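Local coordinates for protein serpin (Taeniopygia guttata, PDB 5HGC) that binds the steroid cortisol in a pocket on a serpin scaffold and may inhibit serine proteases, at residues 323-328 with 355-360; 225-230 with 269-274. All blocks are in the same frame, centred on the assembly; numbering follows the deposited sequence.

Contact 1: residues 323-328 with 355-360. With HCY ((11alpha,14beta)-11,17,21-trihydroxypregn-4-ene-3,20-dione), chain B.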
loop_
_atom_site.group_PDB
_atom_site.type_symbol
_atom_site.label_atom_id
_atom_site.label_comp_id
_atom_site.label_asym_id
_atom_site.label_seq_id
_atom_site.Cartn_x
_atom_site.Cartn_y
_atom_site.Cartn_z
ATOM N N LEU A 323 8.174 -4.414 2.581
ATOM C CA LEU A 323 8.980 -3.928 1.457
ATOM C C LEU A 323 10.438 -4.075 1.770
ATOM O O LEU A 323 10.889 -3.703 2.846
ATOM C CB LEU A 323 8.659 -2.443 1.205
ATOM C CG LEU A 323 9.585 -1.649 0.254
ATOM C CD1 LEU A 323 9.360 -2.059 -1.216
ATOM C CD2 LEU A 323 9.460 -0.124 0.442
ATOM N N ASP A 324 11.193 -4.598 0.846
ATOM C CA ASP A 324 12.627 -4.442 0.959
ATOM C C ASP A 324 13.155 -3.507 -0.132
ATOM O O ASP A 324 12.675 -3.526 -1.325
ATOM C CB ASP A 324 13.346 -5.787 0.824
ATOM C CG ASP A 324 13.055 -6.712 1.962
ATOM O OD1 ASP A 324 13.006 -6.238 3.116
ATOM O OD2 ASP A 324 12.859 -7.916 1.688
ATOM N N VAL A 325 14.160 -2.719 0.276
ATOM C CA VAL A 325 14.894 -1.834 -0.620
ATOM C C VAL A 325 16.372 -2.105 -0.492
ATOM O O VAL A 325 16.962 -2.027 0.626
ATOM C CB VAL A 325 14.629 -0.365 -0.243
ATOM C CG1 VAL A 325 15.464 0.597 -1.115
ATOM C CG2 VAL A 325 13.136 -0.077 -0.344
ATOM N N ASP A 326 16.985 -2.394 -1.633
ATOM C CA ASP A 326 18.419 -2.516 -1.672
ATOM C C ASP A 326 19.010 -2.111 -3.047
ATOM O O ASP A 326 18.283 -1.530 -3.862
ATOM C CB ASP A 326 18.853 -3.903 -1.133
ATOM C CG ASP A 326 18.670 -5.063 -2.141
ATOM O OD1 ASP A 326 18.398 -4.880 -3.360
ATOM O OD2 ASP A 326 18.823 -6.207 -1.664
ATOM N N GLU A 327 20.302 -2.402 -3.298
ATOM C CA GLU A 327 21.037 -1.908 -4.485
ATOM C C GLU A 327 20.600 -2.496 -5.800
ATOM O O GLU A 327 20.829 -1.881 -6.827
ATOM C CB GLU A 327 22.554 -2.098 -4.359
ATOM C CG GLU A 327 23.215 -1.385 -3.195
ATOM C CD GLU A 327 23.229 -2.237 -1.944
ATOM O OE1 GLU A 327 23.935 -1.913 -0.947
ATOM O OE2 GLU A 327 22.516 -3.261 -1.945
ATOM N N LYS A 328 19.973 -3.665 -5.792
ATOM C CA LYS A 328 19.768 -4.471 -7.037
ATOM C C LYS A 328 18.696 -3.882 -7.943
ATOM O O LYS A 328 17.720 -3.416 -7.434
ATOM C CB LYS A 328 19.442 -5.914 -6.658
ATOM C CG LYS A 328 20.383 -6.410 -5.571
ATOM C CD LYS A 328 20.274 -7.908 -5.379
ATOM C CE LYS A 328 21.011 -8.341 -4.111
ATOM N NZ LYS A 328 21.285 -9.803 -4.211
ATOM N N PHE A 355 11.561 10.904 5.324
ATOM C CA PHE A 355 11.070 11.059 3.945
ATOM C C PHE A 355 9.879 10.150 3.652
ATOM O O PHE A 355 9.673 9.168 4.350
ATOM C CB PHE A 355 12.202 10.721 2.990
ATOM C CG PHE A 355 12.682 9.291 3.087
ATOM C CD1 PHE A 355 13.646 8.919 4.045
ATOM C CD2 PHE A 355 12.200 8.309 2.166
ATOM C CE1 PHE A 355 14.083 7.611 4.139
ATOM C CE2 PHE A 355 12.694 7.010 2.219
ATOM C CZ PHE A 355 13.627 6.659 3.210
ATOM N N LEU A 356 9.124 10.463 2.614
ATOM C CA LEU A 356 8.113 9.587 2.103
ATOM C C LEU A 356 8.656 8.749 0.968
ATOM O O LEU A 356 9.518 9.218 0.178
ATOM C CB LEU A 356 6.927 10.378 1.589
ATOM C CG LEU A 356 6.330 11.418 2.531
ATOM C CD1 LEU A 356 5.028 11.926 1.936
ATOM C CD2 LEU A 356 6.087 10.831 3.906
ATOM N N MET A 357 8.169 7.497 0.898
ATOM C CA MET A 357 8.360 6.671 -0.289
ATOM C C MET A 357 6.977 6.222 -0.856
ATOM O O MET A 357 6.165 5.556 -0.146
ATOM C CB MET A 357 9.267 5.512 0.009
ATOM C CG MET A 357 9.464 4.672 -1.227
ATOM S SD MET A 357 10.783 3.514 -0.858
ATOM C CE MET A 357 11.259 2.811 -2.446
ATOM N N LEU A 358 6.677 6.628 -2.097
ATOM C CA LEU A 358 5.368 6.326 -2.678
ATOM C C LEU A 358 5.596 5.474 -3.923
ATOM O O LEU A 358 6.329 5.880 -4.845
ATOM C CB LEU A 358 4.570 7.583 -3.011
ATOM C CG LEU A 358 4.670 8.731 -1.999
ATOM C CD1 LEU A 358 3.996 9.963 -2.568
ATOM C CD2 LEU A 358 4.061 8.353 -0.656
ATOM N N ILE A 359 5.014 4.273 -3.939
ATOM C CA ILE A 359 5.290 3.352 -5.031
ATOM C C ILE A 359 4.037 3.206 -5.816
ATOM O O ILE A 359 3.000 2.926 -5.238
ATOM C CB ILE A 359 5.798 2.022 -4.522
ATOM C CG1 ILE A 359 7.070 2.271 -3.674
ATOM C CG2 ILE A 359 6.027 1.085 -5.683
ATOM C CD1 ILE A 359 7.594 1.096 -2.845
ATOM N N PHE A 360 4.135 3.433 -7.118
ATOM C CA PHE A 360 2.982 3.349 -8.028
ATOM C C PHE A 360 3.215 2.331 -9.164
ATOM O O PHE A 360 4.401 1.998 -9.528
ATOM C CB PHE A 360 2.667 4.686 -8.697
ATOM C CG PHE A 360 2.502 5.845 -7.745
ATOM C CD1 PHE A 360 3.623 6.627 -7.357
ATOM C CD2 PHE A 360 1.232 6.180 -7.242
ATOM C CE1 PHE A 360 3.485 7.699 -6.490
ATOM C CE2 PHE A 360 1.104 7.256 -6.378
ATOM C CZ PHE A 360 2.229 8.021 -6.006
HETATM C C1 HCY B . -2.985 11.620 -11.720
HETATM C C2 HCY B . -4.359 12.132 -11.297
HETATM C C3 HCY B . -5.196 11.045 -10.662
HETATM C C4 HCY B . -4.576 9.776 -10.211
HETATM C C5 HCY B . -3.249 9.710 -10.048
HETATM C C6 HCY B . -2.672 8.623 -9.168
HETATM C C7 HCY B . -1.490 7.932 -9.884
HETATM C C8 HCY B . -0.502 8.858 -10.602
HETATM C C9 HCY B . -1.267 9.853 -11.502
HETATM C C10 HCY B . -2.298 10.695 -10.718
HETATM C C12 HCY B . 0.742 9.831 -13.219
HETATM C C11 HCY B . -0.364 10.645 -12.513
HETATM C C13 HCY B . 1.490 8.889 -12.228
HETATM C C14 HCY B . 0.447 8.063 -11.471
HETATM C C15 HCY B . 1.209 6.880 -10.925
HETATM C C16 HCY B . 2.288 6.578 -11.957
HETATM C C17 HCY B . 2.317 7.782 -12.932
HETATM C C18 HCY B . 2.438 9.646 -11.252
HETATM C C19 HCY B . -1.712 11.546 -9.570
HETATM C C20 HCY B . 3.723 8.171 -13.350
HETATM C C21 HCY B . 3.990 8.710 -14.741
HETATM O O1 HCY B . -6.377 11.255 -10.464
HETATM O O2 HCY B . 0.252 11.649 -11.701
HETATM O O3 HCY B . 1.703 7.396 -14.183
HETATM O O4 HCY B . 4.661 8.059 -12.576
HETATM O O5 HCY B . 4.964 9.729 -14.519
#

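Contact 2: residues 225-230 with 269-274. With HCY ((11alpha,14beta)-11,17,21-trihydroxypregn-4-ene-3,20-dione), chain B.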
loop_
_atom_site.group_PDB
_atom_site.type_symbol
_atom_site.label_atom_id
_atom_site.label_comp_id
_atom_site.label_asym_id
_atom_site.label_seq_id
_atom_site.Cartn_x
_atom_site.Cartn_y
_atom_site.Cartn_z
ATOM N N VAL A 225 12.473 12.939 -5.818
ATOM C CA VAL A 225 13.252 12.164 -6.747
ATOM C C VAL A 225 12.440 10.933 -7.122
ATOM O O VAL A 225 11.881 10.242 -6.242
ATOM C CB VAL A 225 14.622 11.777 -6.152
ATOM C CG1 VAL A 225 15.386 10.865 -7.079
ATOM C CG2 VAL A 225 15.466 13.036 -5.902
ATOM N N ARG A 226 12.366 10.653 -8.420
ATOM C CA ARG A 226 11.624 9.506 -8.890
ATOM C C ARG A 226 12.524 8.485 -9.604
ATOM O O ARG A 226 13.236 8.830 -10.539
ATOM C CB ARG A 226 10.488 9.961 -9.798
ATOM C CG ARG A 226 9.664 8.807 -10.322
ATOM C CD ARG A 226 10.192 8.392 -11.681
ATOM N NE ARG A 226 9.563 9.229 -12.698
ATOM C CZ ARG A 226 8.275 9.180 -13.005
ATOM N NH1 ARG A 226 7.461 8.295 -12.394
ATOM N NH2 ARG A 226 7.793 10.013 -13.900
ATOM N N LEU A 227 12.450 7.231 -9.168
ATOM C CA LEU A 227 13.300 6.142 -9.644
ATOM C C LEU A 227 12.394 5.086 -10.199
ATOM O O LEU A 227 11.414 4.736 -9.535
ATOM C CB LEU A 227 14.127 5.541 -8.489
ATOM C CG LEU A 227 15.207 6.428 -7.847
ATOM C CD1 LEU A 227 16.135 5.625 -6.939
ATOM C CD2 LEU A 227 15.986 7.112 -8.971
ATOM N N HIS A 228 12.676 4.594 -11.404
ATOM C CA HIS A 228 11.867 3.512 -11.947
ATOM C C HIS A 228 12.356 2.187 -11.451
ATOM O O HIS A 228 13.572 1.946 -11.288
ATOM C CB HIS A 228 11.869 3.486 -13.469
ATOM C CG HIS A 228 11.167 4.651 -14.076
ATOM N ND1 HIS A 228 9.897 5.039 -13.686
ATOM C CD2 HIS A 228 11.545 5.510 -15.040
ATOM C CE1 HIS A 228 9.532 6.100 -14.382
ATOM N NE2 HIS A 228 10.511 6.398 -15.215
ATOM N N TYR A 229 11.384 1.319 -11.231
ATOM C CA TYR A 229 11.650 -0.117 -11.205
ATOM C C TYR A 229 11.638 -0.718 -12.631
ATOM O O TYR A 229 10.969 -0.186 -13.567
ATOM C CB TYR A 229 10.618 -0.794 -10.337
ATOM C CG TYR A 229 10.758 -0.551 -8.836
ATOM C CD1 TYR A 229 11.869 -1.034 -8.121
ATOM C CD2 TYR A 229 9.763 0.154 -8.125
ATOM C CE1 TYR A 229 11.970 -0.843 -6.742
ATOM C CE2 TYR A 229 9.860 0.378 -6.758
ATOM C CZ TYR A 229 10.941 -0.152 -6.071
ATOM O OH TYR A 229 11.020 0.034 -4.715
ATOM N N ASN A 230 12.367 -1.818 -12.798
ATOM C CA ASN A 230 12.149 -2.705 -13.957
ATOM C C ASN A 230 10.712 -3.117 -13.945
ATOM O O ASN A 230 10.161 -3.419 -12.876
ATOM C CB ASN A 230 13.018 -3.953 -13.874
ATOM C CG ASN A 230 14.446 -3.663 -14.237
ATOM O OD1 ASN A 230 15.374 -4.252 -13.661
ATOM N ND2 ASN A 230 14.653 -2.720 -15.190
ATOM N N MET A 269 23.019 13.960 -10.932
ATOM C CA MET A 269 23.177 14.160 -9.481
ATOM C C MET A 269 23.857 13.022 -8.768
ATOM O O MET A 269 23.948 11.880 -9.288
ATOM C CB MET A 269 21.829 14.418 -8.799
ATOM C CG MET A 269 20.874 13.244 -8.831
ATOM S SD MET A 269 19.271 13.535 -8.047
ATOM C CE MET A 269 18.441 14.438 -9.343
ATOM N N ASN A 270 24.279 13.337 -7.555
ATOM C CA ASN A 270 24.727 12.350 -6.613
ATOM C C ASN A 270 23.562 12.034 -5.725
ATOM O O ASN A 270 22.959 12.970 -5.128
ATOM C CB ASN A 270 25.854 12.936 -5.801
ATOM C CG ASN A 270 27.054 13.188 -6.670
ATOM O OD1 ASN A 270 27.556 12.262 -7.313
ATOM N ND2 ASN A 270 27.444 14.449 -6.796
ATOM N N LEU A 271 23.221 10.741 -5.684
ATOM C CA LEU A 271 22.026 10.268 -4.975
ATOM C C LEU A 271 22.458 9.312 -3.896
ATOM O O LEU A 271 23.202 8.338 -4.165
ATOM C CB LEU A 271 20.979 9.636 -5.903
ATOM C CG LEU A 271 19.634 9.286 -5.241
ATOM C CD1 LEU A 271 18.870 10.458 -4.614
ATOM C CD2 LEU A 271 18.766 8.547 -6.269
ATOM N N TYR A 272 22.016 9.643 -2.685
ATOM C CA TYR A 272 22.239 8.849 -1.529
ATOM C C TYR A 272 20.882 8.443 -0.996
ATOM O O TYR A 272 20.014 9.287 -0.715
ATOM C CB TYR A 272 23.022 9.628 -0.474
ATOM C CG TYR A 272 24.467 9.840 -0.825
ATOM C CD1 TYR A 272 25.439 8.893 -0.475
ATOM C CD2 TYR A 272 24.873 10.995 -1.493
ATOM C CE1 TYR A 272 26.774 9.083 -0.798
ATOM C CE2 TYR A 272 26.196 11.196 -1.815
ATOM C CZ TYR A 272 27.139 10.240 -1.466
ATOM O OH TYR A 272 28.445 10.435 -1.829
ATOM N N PHE A 273 20.696 7.139 -0.864
ATOM C CA PHE A 273 19.394 6.600 -0.471
ATOM C C PHE A 273 19.570 5.375 0.385
ATOM O O PHE A 273 20.356 4.536 0.037
ATOM C CB PHE A 273 18.517 6.292 -1.681
ATOM C CG PHE A 273 17.100 6.026 -1.310
ATOM C CD1 PHE A 273 16.296 7.052 -0.843
ATOM C CD2 PHE A 273 16.586 4.734 -1.359
ATOM C CE1 PHE A 273 14.984 6.830 -0.466
ATOM C CE2 PHE A 273 15.261 4.477 -0.971
ATOM C CZ PHE A 273 14.454 5.533 -0.524
ATOM N N PRO A 274 18.867 5.275 1.521
ATOM C CA PRO A 274 19.182 4.129 2.405
ATOM C C PRO A 274 18.768 2.717 1.847
ATOM O O PRO A 274 17.738 2.601 1.192
ATOM C CB PRO A 274 18.404 4.454 3.674
ATOM C CG PRO A 274 17.306 5.348 3.254
ATOM C CD PRO A 274 17.848 6.160 2.116
HETATM C C1 HCY B . -2.985 11.620 -11.720
HETATM C C2 HCY B . -4.359 12.132 -11.297
HETATM C C3 HCY B . -5.196 11.045 -10.662
HETATM C C4 HCY B . -4.576 9.776 -10.211
HETATM C C5 HCY B . -3.249 9.710 -10.048
HETATM C C6 HCY B . -2.672 8.623 -9.168
HETATM C C7 HCY B . -1.490 7.932 -9.884
HETATM C C8 HCY B . -0.502 8.858 -10.602
HETATM C C9 HCY B . -1.267 9.853 -11.502
HETATM C C10 HCY B . -2.298 10.695 -10.718
HETATM C C12 HCY B . 0.742 9.831 -13.219
HETATM C C11 HCY B . -0.364 10.645 -12.513
HETATM C C13 HCY B . 1.490 8.889 -12.228
HETATM C C14 HCY B . 0.447 8.063 -11.471
HETATM C C15 HCY B . 1.209 6.880 -10.925
HETATM C C16 HCY B . 2.288 6.578 -11.957
HETATM C C17 HCY B . 2.317 7.782 -12.932
HETATM C C18 HCY B . 2.438 9.646 -11.252
HETATM C C19 HCY B . -1.712 11.546 -9.570
HETATM C C20 HCY B . 3.723 8.171 -13.350
HETATM C C21 HCY B . 3.990 8.710 -14.741
HETATM O O1 HCY B . -6.377 11.255 -10.464
HETATM O O2 HCY B . 0.252 11.649 -11.701
HETATM O O3 HCY B . 1.703 7.396 -14.183
HETATM O O4 HCY B . 4.661 8.059 -12.576
HETATM O O5 HCY B . 4.964 9.729 -14.519
#

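Contact 1: residues 323-328 with 355-360
Leu323 and Ile359 meet tip to tip, with the Ile359 CD1 methyl 4.0 Å from Leu323 CD1 and equally close to Leu323 CD2. One residue pair further along, Met357 takes over. Its CG stands opposite the backbone N (chi1 -180°) and the chain runs on extended, which carries the thioether well out from its strand: SD lies 4.1 Å from Leu323 CD2, where the two side chains cross obliquely. The terminal methyl then slides past Val325, putting Met357 CE 4.0 Å from Val325 CG2. All four side chains are buried, and no hydrogen bond spans the gap; the join is purely apolar. The strands themselves stay 11.6 Å apart at their axes and run at 108°, as expected for layers of two different sheets rather than neighbours in one. In serpin terms, 316-325 belongs to sheet A, where Asp324 pairs directly through its backbone with Phe175 of strand 167-176, consistent with a reactive centre loop not inserted between these strands. Strand 355-361 belongs to sheet B, between 233-240 and 366-373. Beyond Val325 the character changes. Residues 326-328 leave the strand toward solvent and make no contact with 355-360; an Asx turn shapes them, Lys328 N donating to Asp326 OD1 at 3.1 Å from above the carboxylate plane, while Asp326 OD2 forms a salt bridge with Lys176. At the other end, Phe360 makes no contact with 323-328; its CB lies 3.5 Å from C15 of the bound steroid, its ring oblique to that carbon.

Contact 2: residues 225-230 with 269-274
Strands 225-228 and 269-274 cross at 79° with their axes 10.8 Å apart, and Val225 and Leu271 form the nearest backbone pair, CA to CA 9.1 Å. That spacing is too wide for backbone hydrogen bonds, and side chains bridge it. Leu271 is central: its CD2 meets Leu227 CD1 tip to tip at 4.0 Å, and the same methyl lies 4.2 Å from Val225 CG1, the valine and leucine sliding past each other in opposite directions. With CG anti to the backbone N (chi1 -173°), Leu271 reaches out, and its second torsion turns CD2 toward both partners. Met269 closes the valine side more loosely, its SD 4.4 Å from Val225 CG2, while Phe212 packs on Leu227, Met269 and Leu271. Between Val225 and Leu227, Arg226 points to the other side of its strand. Its chain bends at chi2 and chi3, presenting the guanidinium to the steroid edge-on: NH1 donates to the O4 carbonyl of HCY at 2.8 Å, and NH2 to its O5 hydroxyl oxygen at 2.9 Å in an almost straight bond (174°). A salt bridge from NE to Asp213 and a bond from NH1 to Thr234 are likely to hold the group's rotation, and His228 CE1 lies over one face, offset toward the rim. A leucine here would remove these donors and would probably leave O4 and O5 of the steroid without their partners and the Asp213 carboxylate without its mate. Sheet B strand 222-228 thus packs one face on the sheet C part of strand 265-283 and gives the other to the cortisol pocket.

Overall arrangement
Both are core contacts, buried and apolar across their segments; contact 1 lies nearer the centre of the chain, about 12 Å between centres against about 20 Å for contact 2. They use different strands that are neighbours: strand 265-283 of contact 2 adjoins strand 316-325 of contact 1, and 222-228 and 355-361 both flank 233-240. Phe273 joins them, its CE1 lying 3.5 Å from Phe355 CE2 and its CE2 lying 3.9 Å from Val325 CG1. Their outer chemistry differs. Contact 1 runs out to a charged, solvent-facing turn and offers the steroid a hydrocarbon surface through Phe360, whereas contact 2 supplies polar recognition through Arg226.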